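Local coordinates for protein N-alpha-acetyltransferase 35, NatC auxiliary subunit (Saccharomyces cerevisiae, PDB 6YGA) that serves as the large auxiliary subunit of the NatC N-terminal acetyltransferase, which acetylates the N-terminal methionine of the L-A virus Gag protein, and supports viral propagation, at residues L312-E317 with P344-R349; D213-T218 with F261-L266; Y460-A465 with V710-T715. All coordinates share one frame; numbering follows the deposited sequence.

Interaction 1: L312-E317 with P344-R349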
loop_
_atom_site.group_PDB
_atom_site.type_symbol
_atom_site.label_atom_id
_atom_site.label_comp_id
_atom_site.label_asym_id
_atom_site.label_seq_id
_atom_site.Cartn_x
_atom_site.Cartn_y
_atom_site.Cartn_z
ATOM N N LEU B 312 -11.747 -10.262 18.949
ATOM C CA LEU B 312 -12.662 -9.562 19.846
ATOM C C LEU B 312 -13.983 -9.235 19.166
ATOM O O LEU B 312 -15.011 -9.110 19.843
ATOM C CB LEU B 312 -12.022 -8.275 20.369
ATOM C CG LEU B 312 -10.813 -8.392 21.300
ATOM C CD1 LEU B 312 -10.239 -7.016 21.620
ATOM C CD2 LEU B 312 -11.191 -9.128 22.575
ATOM N N VAL B 313 -13.978 -9.090 17.839
ATOM C CA VAL B 313 -15.193 -8.706 17.134
ATOM C C VAL B 313 -16.257 -9.792 17.220
ATOM O O VAL B 313 -17.439 -9.516 16.985
ATOM C CB VAL B 313 -14.876 -8.363 15.667
ATOM C CG1 VAL B 313 -14.645 -9.632 14.859
ATOM C CG2 VAL B 313 -15.991 -7.522 15.062
ATOM N N ASP B 314 -15.870 -11.022 17.567
ATOM C CA ASP B 314 -16.853 -12.088 17.723
ATOM C C ASP B 314 -17.790 -11.821 18.896
ATOM O O ASP B 314 -18.918 -12.325 18.915
ATOM C CB ASP B 314 -16.137 -13.430 17.891
ATOM C CG ASP B 314 -17.095 -14.599 17.968
ATOM O OD1 ASP B 314 -17.814 -14.850 16.977
ATOM O OD2 ASP B 314 -17.125 -15.271 19.020
ATOM N N LYS B 315 -17.354 -11.017 19.865
ATOM C CA LYS B 315 -18.150 -10.704 21.046
ATOM C C LYS B 315 -19.171 -9.599 20.808
ATOM O O LYS B 315 -19.875 -9.218 21.750
ATOM C CB LYS B 315 -17.230 -10.303 22.201
ATOM C CG LYS B 315 -16.341 -11.424 22.706
ATOM C CD LYS B 315 -15.045 -10.878 23.284
ATOM C CE LYS B 315 -15.302 -9.790 24.313
ATOM N NZ LYS B 315 -14.030 -9.179 24.785
ATOM N N ALA B 316 -19.264 -9.075 19.590
ATOM C CA ALA B 316 -20.170 -7.969 19.320
ATOM C C ALA B 316 -21.620 -8.424 19.405
ATOM O O ALA B 316 -21.980 -9.507 18.935
ATOM C CB ALA B 316 -19.887 -7.373 17.943
ATOM N N GLU B 317 -22.453 -7.587 20.017
ATOM C CA GLU B 317 -23.871 -7.868 20.174
ATOM C C GLU B 317 -24.757 -6.897 19.408
ATOM O O GLU B 317 -25.985 -6.978 19.525
ATOM C CB GLU B 317 -24.253 -7.854 21.660
ATOM C CG GLU B 317 -23.874 -9.118 22.425
ATOM C CD GLU B 317 -24.555 -10.363 21.880
ATOM O OE1 GLU B 317 -23.848 -11.256 21.368
ATOM O OE2 GLU B 317 -25.799 -10.447 21.960
ATOM N N PRO B 344 -11.371 -9.706 7.698
ATOM C CA PRO B 344 -12.512 -9.906 6.787
ATOM C C PRO B 344 -12.910 -11.363 6.629
ATOM O O PRO B 344 -14.104 -11.654 6.487
ATOM C CB PRO B 344 -12.020 -9.294 5.467
ATOM C CG PRO B 344 -10.949 -8.344 5.868
ATOM C CD PRO B 344 -10.258 -9.035 7.003
ATOM N N LEU B 345 -11.950 -12.292 6.662
ATOM C CA LEU B 345 -12.293 -13.708 6.564
ATOM C C LEU B 345 -12.956 -14.213 7.838
ATOM O O LEU B 345 -13.848 -15.066 7.777
ATOM C CB LEU B 345 -11.042 -14.529 6.254
ATOM C CG LEU B 345 -10.357 -14.154 4.941
ATOM C CD1 LEU B 345 -9.050 -14.913 4.768
ATOM C CD2 LEU B 345 -11.303 -14.422 3.783
ATOM N N PHE B 346 -12.531 -13.699 8.993
ATOM C CA PHE B 346 -13.162 -14.031 10.264
ATOM C C PHE B 346 -14.516 -13.348 10.416
ATOM O O PHE B 346 -15.420 -13.901 11.051
ATOM C CB PHE B 346 -12.231 -13.633 11.411
ATOM C CG PHE B 346 -12.719 -14.040 12.772
ATOM C CD1 PHE B 346 -12.447 -15.302 13.266
ATOM C CD2 PHE B 346 -13.426 -13.152 13.565
ATOM C CE1 PHE B 346 -12.886 -15.682 14.518
ATOM C CE2 PHE B 346 -13.868 -13.524 14.820
ATOM C CZ PHE B 346 -13.597 -14.793 15.296
ATOM N N PHE B 347 -14.669 -12.158 9.835
ATOM C CA PHE B 347 -15.906 -11.394 9.958
ATOM C C PHE B 347 -16.957 -11.874 8.963
ATOM O O PHE B 347 -18.132 -12.019 9.318
ATOM C CB PHE B 347 -15.604 -9.907 9.762
ATOM C CG PHE B 347 -16.740 -8.993 10.114
ATOM C CD1 PHE B 347 -17.142 -8.837 11.430
ATOM C CD2 PHE B 347 -17.384 -8.262 9.129
ATOM C CE1 PHE B 347 -18.185 -7.984 11.754
ATOM C CE2 PHE B 347 -18.423 -7.409 9.448
ATOM C CZ PHE B 347 -18.823 -7.270 10.762
ATOM N N ILE B 348 -16.551 -12.127 7.722
ATOM C CA ILE B 348 -17.428 -12.609 6.661
ATOM C C ILE B 348 -17.033 -14.053 6.389
ATOM O O ILE B 348 -15.963 -14.312 5.822
ATOM C CB ILE B 348 -17.311 -11.747 5.399
ATOM C CG1 ILE B 348 -17.532 -10.274 5.751
ATOM C CG2 ILE B 348 -18.291 -12.209 4.335
ATOM C CD1 ILE B 348 -17.327 -9.328 4.591
ATOM N N ARG B 349 -17.894 -14.993 6.773
ATOM C CA ARG B 349 -17.499 -16.382 6.943
ATOM C C ARG B 349 -17.954 -17.254 5.769
ATOM O O ARG B 349 -18.531 -16.782 4.786
ATOM C CB ARG B 349 -18.035 -16.908 8.274
ATOM C CG ARG B 349 -17.441 -16.188 9.472
ATOM C CD ARG B 349 -17.832 -16.830 10.786
ATOM N NE ARG B 349 -17.144 -16.180 11.895
ATOM C CZ ARG B 349 -17.311 -16.490 13.176
ATOM N NH1 ARG B 349 -18.153 -17.452 13.532
ATOM N NH2 ARG B 349 -16.630 -15.833 14.106
HETATM O O HOH W 1 -17.185 -18.010 16.595
#
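Two kinds of interaction join the short 3-10 turn at 313-315 to the end of helix 337-347: apolar packing of V313 and D314 CB on F346 and F347, and a polar link from the D314 carboxylate to R349, just past the helix end. V313 divides its methyls between two rings. CG1, in the crowded position between backbone N and carbonyl carbon, lies at the edge of the F346 ring, 3.9 Å from F346 CD2. CG2 of V313, anti to the backbone N, reaches the F347 ring obliquely, 4.0 Å from F347 CE1. The F346 ring also takes D314 CB, 3.8 Å from F346 CE2, so it is met at its edge by both V313 and D314.

The polar part is a salt bridge, R349 NH2 to D314 OD1 at 3.3 Å; as a hydrogen bond it is weak, bent to 132° at the hydrogen, although the carboxylate and guanidinium planes are only 18° apart. A water bridges D314 OD1 and R349 NH1. What fixes the guanidinium is a far straighter bond, R349 NE to F346 O at 3.0 Å and 172°, lying in the carbonyl and guanidinium planes alike. It takes up a carbonyl oxygen of the last helical turn and sets NH2 over one face of the F346 ring, offset toward the rim.

K357 forms a second salt bridge with D314 OD1, and Y240 a cation-pi contact with R349. This is largely buried packing within the helical, TPR-family region, joining the loop after helix 298-311 to the end of helix 337-347; helix 319-328 touches V313 through F325, and helix 386-402 adds Y399, stacked on F347.

Interaction 2: D213-T218 with F261-L266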
loop_
_atom_site.group_PDB
_atom_site.type_symbol
_atom_site.label_atom_id
_atom_site.label_comp_id
_atom_site.label_asym_id
_atom_site.label_seq_id
_atom_site.Cartn_x
_atom_site.Cartn_y
_atom_site.Cartn_z
ATOM N N ASP B 213 21.500 -29.211 30.746
ATOM C CA ASP B 213 20.717 -28.014 30.469
ATOM C C ASP B 213 21.660 -26.881 30.092
ATOM O O ASP B 213 22.572 -26.544 30.856
ATOM C CB ASP B 213 19.857 -27.625 31.672
ATOM C CG ASP B 213 18.575 -28.435 31.759
ATOM O OD1 ASP B 213 18.503 -29.512 31.131
ATOM O OD2 ASP B 213 17.632 -27.989 32.446
ATOM N N SER B 214 21.440 -26.300 28.917
ATOM C CA SER B 214 22.223 -25.179 28.429
ATOM C C SER B 214 21.282 -24.099 27.915
ATOM O O SER B 214 20.101 -24.348 27.658
ATOM C CB SER B 214 23.192 -25.609 27.318
ATOM O OG SER B 214 23.783 -24.485 26.688
ATOM N N LEU B 215 21.823 -22.887 27.770
ATOM C CA LEU B 215 21.028 -21.789 27.232
ATOM C C LEU B 215 20.613 -22.065 25.793
ATOM O O LEU B 215 19.507 -21.699 25.378
ATOM C CB LEU B 215 21.808 -20.478 27.328
ATOM C CG LEU B 215 21.742 -19.711 28.651
ATOM C CD1 LEU B 215 22.449 -18.368 28.530
ATOM C CD2 LEU B 215 20.297 -19.520 29.082
ATOM N N HIS B 216 21.485 -22.713 25.015
ATOM C CA HIS B 216 21.119 -23.089 23.653
ATOM C C HIS B 216 19.956 -24.074 23.650
ATOM O O HIS B 216 19.072 -23.999 22.789
ATOM C CB HIS B 216 22.323 -23.684 22.922
ATOM C CG HIS B 216 23.405 -22.693 22.621
ATOM N ND1 HIS B 216 24.339 -22.299 23.556
ATOM C CD2 HIS B 216 23.706 -22.019 21.484
ATOM C CE1 HIS B 216 25.166 -21.425 23.010
ATOM N NE2 HIS B 216 24.803 -21.237 21.753
ATOM N N LEU B 217 19.936 -25.001 24.611
ATOM C CA LEU B 217 18.837 -25.956 24.689
ATOM C C LEU B 217 17.532 -25.265 25.059
ATOM O O LEU B 217 16.480 -25.559 24.478
ATOM C CB LEU B 217 19.163 -27.056 25.695
ATOM C CG LEU B 217 18.106 -28.148 25.837
ATOM C CD1 LEU B 217 18.046 -29.006 24.580
ATOM C CD2 LEU B 217 18.389 -28.996 27.062
ATOM N N THR B 218 17.579 -24.343 26.024
ATOM C CA THR B 218 16.389 -23.569 26.368
ATOM C C THR B 218 15.878 -22.792 25.162
ATOM O O THR B 218 14.668 -22.732 24.916
ATOM C CB THR B 218 16.696 -22.617 27.526
ATOM O OG1 THR B 218 17.378 -23.327 28.567
ATOM C CG2 THR B 218 15.413 -22.026 28.085
ATOM N N PHE B 261 18.577 -13.619 24.310
ATOM C CA PHE B 261 19.421 -13.092 23.235
ATOM C C PHE B 261 20.711 -12.433 23.711
ATOM O O PHE B 261 21.778 -12.777 23.179
ATOM C CB PHE B 261 18.617 -12.106 22.377
ATOM C CG PHE B 261 17.906 -12.743 21.226
ATOM C CD1 PHE B 261 18.615 -13.422 20.249
ATOM C CD2 PHE B 261 16.531 -12.647 21.107
ATOM C CE1 PHE B 261 17.964 -14.008 19.181
ATOM C CE2 PHE B 261 15.874 -13.227 20.039
ATOM C CZ PHE B 261 16.591 -13.910 19.075
ATOM N N PRO B 262 20.707 -11.497 24.668
ATOM C CA PRO B 262 21.985 -10.875 25.045
ATOM C C PRO B 262 22.969 -11.843 25.676
ATOM O O PRO B 262 24.176 -11.576 25.656
ATOM C CB PRO B 262 21.565 -9.776 26.031
ATOM C CG PRO B 262 20.288 -10.259 26.600
ATOM C CD PRO B 262 19.591 -10.939 25.456
ATOM N N GLN B 263 22.501 -12.970 26.219
ATOM C CA GLN B 263 23.367 -13.820 27.026
ATOM C C GLN B 263 24.238 -14.754 26.198
ATOM O O GLN B 263 25.249 -15.245 26.712
ATOM C CB GLN B 263 22.540 -14.647 28.017
ATOM C CG GLN B 263 21.677 -13.819 28.956
ATOM C CD GLN B 263 21.243 -14.592 30.190
ATOM O OE1 GLN B 263 21.949 -15.488 30.657
ATOM N NE2 GLN B 263 20.078 -14.246 30.725
ATOM N N LEU B 264 23.890 -15.002 24.938
ATOM C CA LEU B 264 24.633 -15.956 24.131
ATOM C C LEU B 264 24.784 -15.444 22.706
ATOM O O LEU B 264 24.050 -14.563 22.247
ATOM C CB LEU B 264 23.960 -17.335 24.132
ATOM C CG LEU B 264 22.520 -17.453 23.637
ATOM C CD1 LEU B 264 22.486 -17.924 22.203
ATOM C CD2 LEU B 264 21.775 -18.422 24.517
ATOM N N GLN B 265 25.757 -16.023 22.010
ATOM C CA GLN B 265 26.099 -15.661 20.644
ATOM C C GLN B 265 25.764 -16.828 19.726
ATOM O O GLN B 265 26.118 -17.975 20.022
ATOM C CB GLN B 265 27.584 -15.307 20.537
ATOM C CG GLN B 265 27.945 -14.411 19.367
ATOM C CD GLN B 265 27.458 -12.987 19.550
ATOM O OE1 GLN B 265 27.075 -12.586 20.649
ATOM N NE2 GLN B 265 27.470 -12.215 18.471
ATOM N N LEU B 266 25.094 -16.531 18.615
ATOM C CA LEU B 266 24.624 -17.538 17.673
ATOM C C LEU B 266 25.295 -17.351 16.323
ATOM O O LEU B 266 25.352 -16.231 15.802
ATOM C CB LEU B 266 23.111 -17.458 17.498
ATOM C CG LEU B 266 22.262 -17.842 18.702
ATOM C CD1 LEU B 266 20.978 -17.041 18.691
ATOM C CD2 LEU B 266 21.973 -19.331 18.682
#
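L264 has an unusual first torsion, chi1 58°, which puts CG in the crowded position between backbone N and carbonyl carbon; the two methyls beyond it go to neighbouring residues of helix 215-231. L215 and H216 both carry CG anti to the carbonyl carbon, with chi1 -85° and -69°, but L215 aims its CB at the 261-266 loop, while H216 brings its ring round to it only at the end of the side chain. CD2 of L264 packs against the root of the L215 side chain, 3.5 Å from L215 CB, while CD1 of L264 sits over one face of the H216 ring, 4.1 Å from H216 NE2.

Either side of L264 in sequence, further residues extend the patch. Q263, its chain extended beyond CG, crosses L215 at about a right angle: L215 CD1 is 3.8 Å from Q263 CB and 3.6 Å from Q263 OE1. At the other end L266 CD2 approaches the imidazole obliquely, 4.3 Å from H216 CD2, and L266 also touches A91 and D94 of helix 85-104.

The helix start is organised within its own segment. S214 is the N-cap residue; its OG accepts a weak bond from H216 N, and its carbonyl oxygen takes both T218 N and T218 OG1, the hydroxyl at 3.0 Å from S214 O and above the carbonyl plane.

Between the segments the evidence is for van der Waals packing: Q265 O lies near the plane of the imidazole, but 3.9 Å from H216 NE2. Shape and hydrophobic cover, rather than directional bonding, therefore fasten this loop to the first turn of the helix at the protein surface.

Interaction 3: Y460-A465 with V710-T715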
loop_
_atom_site.group_PDB
_atom_site.type_symbol
_atom_site.label_atom_id
_atom_site.label_comp_id
_atom_site.label_asym_id
_atom_site.label_seq_id
_atom_site.Cartn_x
_atom_site.Cartn_y
_atom_site.Cartn_z
ATOM N N TYR B 460 -1.903 16.735 0.650
ATOM C CA TYR B 460 -2.171 18.143 0.400
ATOM C C TYR B 460 -0.960 19.000 0.743
ATOM O O TYR B 460 -0.329 18.824 1.789
ATOM C CB TYR B 460 -3.376 18.612 1.218
ATOM C CG TYR B 460 -4.568 17.684 1.160
ATOM C CD1 TYR B 460 -5.017 17.167 -0.052
ATOM C CD2 TYR B 460 -5.238 17.315 2.320
ATOM C CE1 TYR B 460 -6.106 16.314 -0.104
ATOM C CE2 TYR B 460 -6.323 16.466 2.279
ATOM C CZ TYR B 460 -6.754 15.967 1.067
ATOM O OH TYR B 460 -7.838 15.122 1.034
ATOM N N LYS B 461 -0.650 19.940 -0.139
ATOM C CA LYS B 461 0.411 20.890 0.142
ATOM C C LYS B 461 -0.118 22.005 1.039
ATOM O O LYS B 461 -1.329 22.216 1.130
ATOM C CB LYS B 461 0.972 21.456 -1.159
ATOM C CG LYS B 461 1.815 20.459 -1.945
ATOM C CD LYS B 461 2.386 21.087 -3.207
ATOM C CE LYS B 461 3.338 22.226 -2.879
ATOM N NZ LYS B 461 4.465 21.775 -2.014
ATOM N N PRO B 462 0.773 22.719 1.740
ATOM C CA PRO B 462 0.303 23.771 2.657
ATOM C C PRO B 462 -0.642 24.787 2.031
ATOM O O PRO B 462 -1.571 25.243 2.709
ATOM C CB PRO B 462 1.612 24.421 3.122
ATOM C CG PRO B 462 2.593 23.305 3.088
ATOM C CD PRO B 462 2.221 22.472 1.887
ATOM N N PHE B 463 -0.445 25.159 0.763
ATOM C CA PHE B 463 -1.335 26.152 0.169
ATOM C C PHE B 463 -2.728 25.592 -0.089
ATOM O O PHE B 463 -3.680 26.370 -0.217
ATOM C CB PHE B 463 -0.729 26.723 -1.120
ATOM C CG PHE B 463 -0.816 25.808 -2.317
ATOM C CD1 PHE B 463 -1.954 25.778 -3.111
ATOM C CD2 PHE B 463 0.263 25.019 -2.678
ATOM C CE1 PHE B 463 -2.024 24.953 -4.220
ATOM C CE2 PHE B 463 0.201 24.194 -3.787
ATOM C CZ PHE B 463 -0.943 24.160 -4.557
ATOM N N GLU B 464 -2.866 24.271 -0.166
ATOM C CA GLU B 464 -4.160 23.622 -0.328
ATOM C C GLU B 464 -4.893 23.423 0.992
ATOM O O GLU B 464 -6.019 22.915 0.981
ATOM C CB GLU B 464 -3.987 22.264 -1.011
ATOM C CG GLU B 464 -3.442 22.323 -2.428
ATOM C CD GLU B 464 -3.265 20.944 -3.044
ATOM O OE1 GLU B 464 -2.426 20.164 -2.542
ATOM O OE2 GLU B 464 -3.972 20.636 -4.026
ATOM N N ALA B 465 -4.289 23.805 2.120
ATOM C CA ALA B 465 -4.868 23.472 3.419
ATOM C C ALA B 465 -6.222 24.139 3.617
ATOM O O ALA B 465 -7.144 23.530 4.171
ATOM C CB ALA B 465 -3.910 23.862 4.543
ATOM N N VAL B 710 5.418 27.912 5.310
ATOM C CA VAL B 710 4.447 27.182 6.113
ATOM C C VAL B 710 4.576 25.701 5.795
ATOM O O VAL B 710 4.658 25.314 4.623
ATOM C CB VAL B 710 3.016 27.682 5.857
ATOM C CG1 VAL B 710 2.041 27.003 6.805
ATOM C CG2 VAL B 710 2.948 29.195 6.009
ATOM N N GLU B 711 4.611 24.873 6.834
ATOM C CA GLU B 711 4.673 23.429 6.679
ATOM C C GLU B 711 3.571 22.789 7.507
ATOM O O GLU B 711 3.244 23.266 8.597
ATOM C CB GLU B 711 6.036 22.869 7.107
ATOM C CG GLU B 711 7.216 23.334 6.268
ATOM C CD GLU B 711 8.509 22.648 6.672
ATOM O OE1 GLU B 711 8.532 22.015 7.746
ATOM O OE2 GLU B 711 9.500 22.732 5.918
ATOM N N LEU B 712 2.999 21.709 6.980
ATOM C CA LEU B 712 1.982 20.940 7.695
ATOM C C LEU B 712 2.704 19.922 8.565
ATOM O O LEU B 712 3.178 18.894 8.076
ATOM C CB LEU B 712 1.028 20.268 6.716
ATOM C CG LEU B 712 0.171 21.214 5.877
ATOM C CD1 LEU B 712 -0.517 20.452 4.758
ATOM C CD2 LEU B 712 -0.853 21.912 6.754
ATOM N N VAL B 713 2.788 20.205 9.862
ATOM C CA VAL B 713 3.571 19.405 10.797
ATOM C C VAL B 713 2.655 18.435 11.530
ATOM O O VAL B 713 1.593 18.825 12.027
ATOM C CB VAL B 713 4.330 20.301 11.791
ATOM C CG1 VAL B 713 4.980 19.465 12.878
ATOM C CG2 VAL B 713 5.377 21.126 11.056
ATOM N N HIS B 714 3.069 17.173 11.604
ATOM C CA HIS B 714 2.323 16.166 12.344
ATOM C C HIS B 714 2.685 16.223 13.825
ATOM O O HIS B 714 3.864 16.312 14.182
ATOM C CB HIS B 714 2.608 14.772 11.783
ATOM C CG HIS B 714 1.998 14.523 10.437
ATOM N ND1 HIS B 714 1.687 13.260 9.983
ATOM C CD2 HIS B 714 1.640 15.376 9.447
ATOM C CE1 HIS B 714 1.164 13.343 8.773
ATOM N NE2 HIS B 714 1.124 14.617 8.424
ATOM N N THR B 715 1.668 16.182 14.685
ATOM C CA THR B 715 1.883 16.114 16.125
ATOM C C THR B 715 2.166 14.671 16.522
ATOM O O THR B 715 1.394 13.767 16.188
ATOM C CB THR B 715 0.660 16.643 16.877
ATOM O OG1 THR B 715 0.359 17.972 16.434
ATOM C CG2 THR B 715 0.914 16.668 18.377
#
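L712, on strand 708-713, points its CB at the 460-465 loop, and CG stands anti to the carbonyl carbon (chi1 -65°). CG comes first against the proline, 4.1 Å from P462 CA and 4.2 Å from P462 CG. The branch then spreads along the loop: CD1 reaches back to the backbone, 3.4 Å from Y460 O and 4.0 Å from P462 N, whereas CD2 meets the methyl of A465, 4.2 Å from A465 CB, where helix 465-506 begins.

P462 extends the contact down the strand, its CG 3.3 Å from V710 O and its CB 4.5 Å from V710 CB. The loop keeps its shape through E464 OE1, which accepts from K461 N through its anti lone pair, at 170°; E464 OE2 is held in a salt bridge by R588.

K461 pairs with E131 of the N-alpha-acetyltransferase 30 chain, and E464 packs on I136 of that chain, so both turn this loop to the catalytic subunit. E711 pairs with R728 on the adjacent strand 724-729. Apolar side chains packed on each other and on backbone carbonyl oxygens join hairpin strand to loop, while the ionic groups serve other partners.

Overall arrangement
From the N terminus, interaction 2 comes first, closing a mostly helical loop of 42 residues in which the turn after helix 245-260 returns to the start of helix 215-231. Interaction 1 follows, 26 residues bringing the end of helix 337-347 back to the turn after helix 298-311. Interaction 3 spans much the longest excursion, 244 residues, tying the C-terminal strand pair to the loop before helix 465-506. The three run in series, neither nesting nor crossing. Their centres lie about 41 Å (1 and 2), 38 Å (1 and 3) and 50 Å (2 and 3) apart, with 1 and 3 on opposite sides of the chain's centre, both within the TPR-like region.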